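Local structure of terminase, large subunit (Enterobacteria phage P22, 4DKW) at residues Glu21-Ile29 / Arg183-Lys194. The protein acts as an ATP-driven motor that moves viral DNA into empty capsids and, through the C-terminal nuclease domain described here, cuts the genome to start and end packaging. Numbering follows the deposited sequence.
Sequences ECPDHFYVI and RRFARMMRDIRK
Val-28 and Arg-187 form an antiparallel hydrogen-bonded pair, Val-28 N to Arg-187 O at 2.8 Å and Arg-187 N to Val-28 O at 3.0 Å, and Tyr-27 faces Met-188 as the adjoining non-hydrogen-bonded pair. Two further backbone bonds join the segments: Met-189 N reaches Phe-26 O at 2.8 Å, and Arg-190 N reaches Asp-24 O at 2.9 Å. The type I turn from Pro-23 to Phe-26 is thus tied to Met-189 and Arg-190, in the weakly bonded helical stretch of about 189-193.

On the sheet face carrying Tyr-27 and Met-188, Met-188 CB lies over the Tyr-27 ring, 4.0 Å from its centroid and 17° off the normal, a CH-pi contact. Its thioether bends at chi3 (-106°), bringing CE within 3.5 Å of Tyr-27 OH, while SD approaches the ring obliquely in a Met-aromatic contact. Ala-186 O sits at the ring edge, and Lys-49 adds a cation-pi contact.

On the face of Val-28 and Arg-187, Arg-187 hydrogen-bonds through NH1 to Lys-80 O. Val-28 CG2 meets Ile-192 CD1, with Ile-81 touching both side chains, though Ile-192 is poorly ordered. Met-189 CG lies 3.9 Å from Cys-22 SG, and the turn at chi2 keeps SD beside the same sulfur.

Lys-194 NZ bridges to Asp-24 OD1 at 3.2 Å, but this lysine too is poorly ordered. Four backbone bonds and the Tyr-27/Met-188 packing therefore probably fix strand 187-188 against strand 27-33 of the RNase H-like sheet, the salt bridge being probably a looser addition.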
ATOM      1  N   GLU A  21       9.932  10.253  13.328  1.00 32.20           N
ATOM      2  CA  GLU A  21       8.629  10.909  13.391  1.00 32.95           C
ATOM      3  C   GLU A  21       8.359  11.737  12.141  1.00 27.90           C
ATOM      4  O   GLU A  21       9.252  12.412  11.618  1.00 28.63           O
ATOM      5  CB  GLU A  21       8.525  11.789  14.633  1.00 41.63           C
ATOM      6  CG  GLU A  21       8.309  11.025  15.916  1.00 60.53           C
ATOM      7  CD  GLU A  21       8.052  11.957  17.078  1.00 89.46           C
ATOM      8  OE1 GLU A  21       7.736  13.143  16.826  1.00 92.01           O
ATOM      9  OE2 GLU A  21       8.170  11.506  18.239  1.00104.12           O
ATOM     10  N   CYS A  22       7.119  11.689  11.667  1.00 23.21           N
ATOM     11  CA  CYS A  22       6.744  12.406  10.450  1.00 29.27           C
ATOM     12  C   CYS A  22       6.859  13.926  10.599  1.00 32.39           C
ATOM     13  O   CYS A  22       6.170  14.527  11.431  1.00 34.83           O
ATOM     14  CB  CYS A  22       5.312  12.049  10.043  1.00 20.16           C
ATOM     15  SG  CYS A  22       4.890  12.655   8.416  1.00 30.77           S
ATOM     16  N   PRO A  23       7.729  14.555   9.789  1.00 32.07           N
ATOM     17  CA  PRO A  23       7.795  16.022   9.776  1.00 28.06           C
ATOM     18  C   PRO A  23       6.458  16.625   9.319  1.00 31.15           C
ATOM     19  O   PRO A  23       5.719  16.003   8.552  1.00 33.49           O
ATOM     20  CB  PRO A  23       8.900  16.312   8.751  1.00 22.95           C
ATOM     21  CG  PRO A  23       9.723  15.063   8.709  1.00 21.14           C
ATOM     22  CD  PRO A  23       8.737  13.947   8.904  1.00 24.02           C
ATOM     23  N   ASP A  24       6.166  17.825   9.805  1.00 32.88           N
ATOM     24  CA  ASP A  24       4.932  18.538   9.500  1.00 28.28           C
ATOM     25  C   ASP A  24       4.633  18.683   8.009  1.00 25.98           C
ATOM     26  O   ASP A  24       3.476  18.704   7.600  1.00 31.54           O
ATOM     27  CB  ASP A  24       4.992  19.938  10.117  1.00 38.77           C
ATOM     28  CG  ASP A  24       4.389  19.991  11.502  1.00 48.39           C
ATOM     29  OD1 ASP A  24       3.992  18.924  12.015  1.00 48.99           O
ATOM     30  OD2 ASP A  24       4.310  21.103  12.073  1.00 53.72           O
ATOM     31  N   HIS A  25       5.674  18.808   7.205  1.00 24.06           N
ATOM     32  CA  HIS A  25       5.526  19.120   5.794  1.00 23.96           C
ATOM     33  C   HIS A  25       5.487  17.877   4.909  1.00 21.25           C
ATOM     34  O   HIS A  25       5.370  17.999   3.694  1.00 25.12           O
ATOM     35  CB  HIS A  25       6.681  20.022   5.334  1.00 29.33           C
ATOM     36  CG  HIS A  25       8.031  19.489   5.707  1.00 32.73           C
ATOM     37  ND1 HIS A  25       9.177  19.718   4.991  1.00 31.40           N
ATOM     38  CD2 HIS A  25       8.414  18.730   6.716  1.00 32.81           C
ATOM     39  CE1 HIS A  25      10.192  19.114   5.554  1.00 33.65           C
ATOM     40  NE2 HIS A  25       9.769  18.494   6.605  1.00 37.93           N
ATOM     41  N   PHE A  26       5.596  16.690   5.497  1.00 23.45           N
ATOM     42  CA  PHE A  26       5.464  15.458   4.712  1.00 24.57           C
ATOM     43  C   PHE A  26       3.997  15.223   4.470  1.00 21.29           C
ATOM     44  O   PHE A  26       3.174  15.659   5.258  1.00 21.55           O
ATOM     45  CB  PHE A  26       6.037  14.227   5.428  1.00 22.11           C
ATOM     46  CG  PHE A  26       7.540  14.096   5.341  1.00 21.52           C
ATOM     47  CD1 PHE A  26       8.337  15.186   5.024  1.00 23.58           C
ATOM     48  CD2 PHE A  26       8.148  12.875   5.587  1.00 20.61           C
ATOM     49  CE1 PHE A  26       9.703  15.058   4.961  1.00 22.09           C
ATOM     50  CE2 PHE A  26       9.515  12.746   5.524  1.00 23.48           C
ATOM     51  CZ  PHE A  26      10.293  13.832   5.206  1.00 23.81           C
ATOM     52  N   TYR A  27       3.678  14.537   3.378  1.00 20.54           N
ATOM     53  CA  TYR A  27       2.307  14.141   3.097  1.00 21.17           C
ATOM     54  C   TYR A  27       2.056  12.690   3.507  1.00 21.38           C
ATOM     55  O   TYR A  27       2.973  11.866   3.507  1.00 24.27           O
ATOM     56  CB  TYR A  27       1.987  14.354   1.622  1.00 20.73           C
ATOM     57  CG  TYR A  27       1.868  15.813   1.275  1.00 22.77           C
ATOM     58  CD1 TYR A  27       0.636  16.367   0.957  1.00 23.36           C
ATOM     59  CD2 TYR A  27       2.980  16.646   1.296  1.00 19.81           C
ATOM     60  CE1 TYR A  27       0.516  17.699   0.647  1.00 23.62           C
ATOM     61  CE2 TYR A  27       2.872  17.982   0.989  1.00 21.13           C
ATOM     62  CZ  TYR A  27       1.642  18.507   0.663  1.00 26.72           C
ATOM     63  OH  TYR A  27       1.517  19.841   0.346  1.00 27.55           O
ATOM     64  N   VAL A  28       0.812  12.392   3.870  1.00 22.24           N
ATOM     65  CA  VAL A  28       0.457  11.095   4.441  1.00 21.44           C
ATOM     66  C   VAL A  28      -0.757  10.504   3.734  1.00 21.04           C
ATOM     67  O   VAL A  28      -1.748  11.195   3.513  1.00 24.97           O
ATOM     68  CB  VAL A  28       0.137  11.211   5.960  1.00 27.30           C
ATOM     69  CG1 VAL A  28      -0.178   9.841   6.545  1.00 23.34           C
ATOM     70  CG2 VAL A  28       1.293  11.867   6.722  1.00 26.38           C
ATOM     71  N   ILE A  29      -0.670   9.229   3.371  1.00 19.69           N
ATOM     72  CA  ILE A  29      -1.801   8.516   2.782  1.00 19.12           C
ATOM     73  C   ILE A  29      -1.786   7.058   3.231  1.00 21.53           C
ATOM     74  O   ILE A  29      -0.727   6.468   3.437  1.00 20.15           O
ATOM     75  CB  ILE A  29      -1.837   8.631   1.225  1.00 24.85           C
ATOM     76  CG1 ILE A  29      -3.174   8.134   0.674  1.00 23.85           C
ATOM     77  CG2 ILE A  29      -0.664   7.896   0.566  1.00 19.16           C
ATOM     78  CD1 ILE A  29      -3.310   8.271  -0.802  1.00 21.75           C
ATOM     79  N   ARG A 183      -1.336   9.052  -4.551  1.00 23.00           N
ATOM     80  CA  ARG A 183      -0.573  10.008  -3.756  1.00 22.57           C
ATOM     81  C   ARG A 183      -1.038  11.455  -3.913  1.00 26.89           C
ATOM     82  O   ARG A 183      -0.752  12.291  -3.054  1.00 25.05           O
ATOM     83  CB  ARG A 183       0.927   9.880  -4.040  1.00 22.30           C
ATOM     84  CG  ARG A 183       1.352  10.252  -5.444  1.00 21.16           C
ATOM     85  CD  ARG A 183       2.797   9.883  -5.657  1.00 20.47           C
ATOM     86  NE  ARG A 183       3.288  10.264  -6.981  1.00 21.18           N
ATOM     87  CZ  ARG A 183       3.062   9.572  -8.095  1.00 24.31           C
ATOM     88  NH1 ARG A 183       2.333   8.463  -8.060  1.00 20.91           N
ATOM     89  NH2 ARG A 183       3.558   9.991  -9.250  1.00 23.94           N
ATOM     90  N   ARG A 184      -1.780  11.750  -4.981  1.00 22.94           N
ATOM     91  CA  ARG A 184      -2.318  13.106  -5.167  1.00 23.36           C
ATOM     92  C   ARG A 184      -3.361  13.455  -4.098  1.00 27.09           C
ATOM     93  O   ARG A 184      -3.707  14.624  -3.916  1.00 26.32           O
ATOM     94  CB  ARG A 184      -2.911  13.288  -6.569  1.00 23.77           C
ATOM     95  CG  ARG A 184      -4.072  12.330  -6.898  1.00 27.97           C
ATOM     96  CD  ARG A 184      -4.386  12.313  -8.391  1.00 25.41           C
ATOM     97  NE  ARG A 184      -5.478  11.397  -8.724  1.00 26.41           N
ATOM     98  CZ  ARG A 184      -5.329  10.083  -8.873  1.00 26.39           C
ATOM     99  NH1 ARG A 184      -4.132   9.529  -8.707  1.00 24.85           N
ATOM    100  NH2 ARG A 184      -6.375   9.316  -9.180  1.00 26.93           N
ATOM    101  N   PHE A 185      -3.859  12.429  -3.403  1.00 24.89           N
ATOM    102  CA  PHE A 185      -4.825  12.606  -2.322  1.00 26.57           C
ATOM    103  C   PHE A 185      -4.195  12.591  -0.925  1.00 26.19           C
ATOM    104  O   PHE A 185      -4.888  12.813   0.072  1.00 27.36           O
ATOM    105  CB  PHE A 185      -5.949  11.575  -2.414  1.00 27.06           C
ATOM    106  CG  PHE A 185      -6.776  11.711  -3.651  1.00 27.44           C
ATOM    107  CD1 PHE A 185      -7.659  12.766  -3.797  1.00 28.39           C
ATOM    108  CD2 PHE A 185      -6.655  10.795  -4.680  1.00 27.08           C
ATOM    109  CE1 PHE A 185      -8.409  12.896  -4.929  1.00 34.56           C
ATOM    110  CE2 PHE A 185      -7.403  10.928  -5.813  1.00 30.32           C
ATOM    111  CZ  PHE A 185      -8.303  11.975  -5.948  1.00 34.00           C
ATOM    112  N   ALA A 186      -2.890  12.328  -0.858  1.00 25.17           N
ATOM    113  CA  ALA A 186      -2.149  12.387   0.399  1.00 25.37           C
ATOM    114  C   ALA A 186      -2.283  13.774   1.023  1.00 30.70           C
ATOM    115  O   ALA A 186      -2.239  14.789   0.327  1.00 33.04           O
ATOM    116  CB  ALA A 186      -0.692  12.029   0.174  1.00 24.26           C
ATOM    117  N   ARG A 187      -2.457  13.817   2.338  1.00 27.87           N
ATOM    118  CA  ARG A 187      -2.656  15.083   3.030  1.00 27.83           C
ATOM    119  C   ARG A 187      -1.415  15.486   3.837  1.00 28.22           C
ATOM    120  O   ARG A 187      -0.731  14.637   4.409  1.00 27.72           O
ATOM    121  CB  ARG A 187      -3.891  15.003   3.929  1.00 35.26           C
ATOM    122  CG  ARG A 187      -3.737  14.055   5.116  1.00 52.14           C
ATOM    123  CD  ARG A 187      -5.024  13.929   5.929  1.00 71.97           C
ATOM    124  NE  ARG A 187      -5.601  15.220   6.301  1.00 83.53           N
ATOM    125  CZ  ARG A 187      -6.553  15.379   7.217  1.00 87.50           C
ATOM    126  NH1 ARG A 187      -7.031  14.331   7.875  1.00 87.69           N
ATOM    127  NH2 ARG A 187      -7.017  16.591   7.487  1.00 89.58           N
ATOM    128  N   MET A 188      -1.114  16.782   3.870  1.00 29.23           N
ATOM    129  CA  MET A 188       0.052  17.262   4.606  1.00 27.64           C
ATOM    130  C   MET A 188      -0.101  16.996   6.097  1.00 30.84           C
ATOM    131  O   MET A 188      -1.149  17.263   6.673  1.00 30.83           O
ATOM    132  CB  MET A 188       0.274  18.751   4.365  1.00 27.58           C
ATOM    133  CG  MET A 188       1.581  19.242   4.935  1.00 27.45           C
ATOM    134  SD  MET A 188       1.848  20.976   4.591  1.00 31.58           S
ATOM    135  CE  MET A 188       3.100  20.890   3.322  1.00 27.68           C
ATOM    136  N   MET A 189       0.949  16.458   6.711  1.00 30.30           N
ATOM    137  CA  MET A 189       0.931  16.072   8.119  1.00 31.12           C
ATOM    138  C   MET A 189       0.401  17.170   9.047  1.00 37.87           C
ATOM    139  O   MET A 189      -0.415  16.899   9.917  1.00 44.48           O
ATOM    140  CB  MET A 189       2.326  15.627   8.564  1.00 30.99           C
ATOM    141  CG  MET A 189       2.425  15.211  10.023  1.00 35.63           C
ATOM    142  SD  MET A 189       1.496  13.740  10.457  1.00 54.06           S
ATOM    143  CE  MET A 189       2.001  13.528  12.159  1.00142.04           C
ATOM    144  N   ARG A 190       0.846  18.407   8.857  1.00 33.97           N
ATOM    145  CA  ARG A 190       0.389  19.490   9.727  1.00 40.64           C
ATOM    146  C   ARG A 190      -1.069  19.901   9.547  1.00 42.63           C
ATOM    147  O   ARG A 190      -1.676  20.499  10.437  1.00 51.30           O
ATOM    148  CB  ARG A 190       1.303  20.710   9.644  1.00 48.16           C
ATOM    149  CG  ARG A 190       1.487  21.261   8.247  1.00 51.43           C
ATOM    150  CD  ARG A 190       1.811  22.745   8.305  1.00 55.54           C
ATOM    151  NE  ARG A 190       0.648  23.525   7.885  1.00 58.97           N
ATOM    152  CZ  ARG A 190       0.539  24.848   7.980  1.00 53.27           C
ATOM    153  NH1 ARG A 190       1.522  25.574   8.503  1.00 50.08           N
ATOM    154  NH2 ARG A 190      -0.571  25.443   7.561  1.00 47.65           N
ATOM    155  N   ASP A 191      -1.639  19.596   8.392  1.00 44.62           N
ATOM    156  CA  ASP A 191      -3.056  19.902   8.135  1.00 49.09           C
ATOM    157  C   ASP A 191      -3.965  18.773   8.635  1.00 63.36           C
ATOM    158  O   ASP A 191      -5.162  18.984   8.800  1.00 68.64           O
ATOM    159  CB  ASP A 191      -3.290  20.100   6.636  1.00 49.11           C
ATOM    160  CG  ASP A 191      -2.624  21.352   6.099  1.00 53.06           C
ATOM    161  OD1 ASP A 191      -2.296  22.255   6.916  1.00 51.14           O
ATOM    162  OD2 ASP A 191      -2.430  21.433   4.864  1.00 52.65           O
ATOM    163  N   ILE A 192      -3.395  17.589   8.884  1.00 73.21           N
ATOM    164  CA  ILE A 192      -4.174  16.456   9.369  1.00 79.94           C
ATOM    165  C   ILE A 192      -4.858  16.860  10.653  1.00 94.57           C
ATOM    166  O   ILE A 192      -6.033  17.192  10.656  1.00100.93           O
ATOM    167  CB  ILE A 192      -3.306  15.213   9.662  1.00 73.77           C
ATOM    168  CG1 ILE A 192      -2.559  14.766   8.413  1.00 69.73           C
ATOM    169  CG2 ILE A 192      -4.180  14.082  10.167  1.00 75.12           C
ATOM    170  CD1 ILE A 192      -1.635  13.592   8.650  1.00 69.46           C
ATOM    171  N   ARG A 193      -4.090  16.846  11.736  1.00 99.47           N
ATOM    172  CA  ARG A 193      -4.484  17.415  13.014  1.00110.75           C
ATOM    173  C   ARG A 193      -3.185  17.423  13.793  1.00124.19           C
ATOM    174  O   ARG A 193      -2.712  16.378  14.230  1.00128.55           O
ATOM    175  CB  ARG A 193      -5.559  16.557  13.703  1.00106.82           C
ATOM    176  CG  ARG A 193      -6.771  17.344  14.231  1.00102.81           C
ATOM    177  CD  ARG A 193      -7.727  17.793  13.109  1.00100.13           C
ATOM    178  NE  ARG A 193      -8.251  16.671  12.322  1.00 93.76           N
ATOM    179  CZ  ARG A 193      -8.848  16.791  11.137  1.00 77.60           C
ATOM    180  NH1 ARG A 193      -8.996  17.983  10.581  1.00 78.53           N
ATOM    181  NH2 ARG A 193      -9.283  15.717  10.493  1.00 65.77           N
ATOM    182  N   LYS A 194      -2.588  18.603  13.919  1.00129.04           N
ATOM    183  CA  LYS A 194      -1.248  18.727  14.472  1.00127.78           C
ATOM    184  C   LYS A 194      -0.949  20.168  14.858  1.00125.22           C
ATOM    185  O   LYS A 194      -0.143  20.834  14.211  1.00122.18           O
ATOM    186  CB  LYS A 194      -0.211  18.240  13.456  1.00121.97           C
ATOM    187  CG  LYS A 194       0.800  17.254  14.008  1.00118.17           C
ATOM    188  CD  LYS A 194       2.101  17.952  14.356  1.00116.56           C
ATOM    189  CE  LYS A 194       3.110  16.974  14.920  1.00117.69           C
ATOM    190  NZ  LYS A 194       4.499  17.491  14.779  1.00118.69           N
TER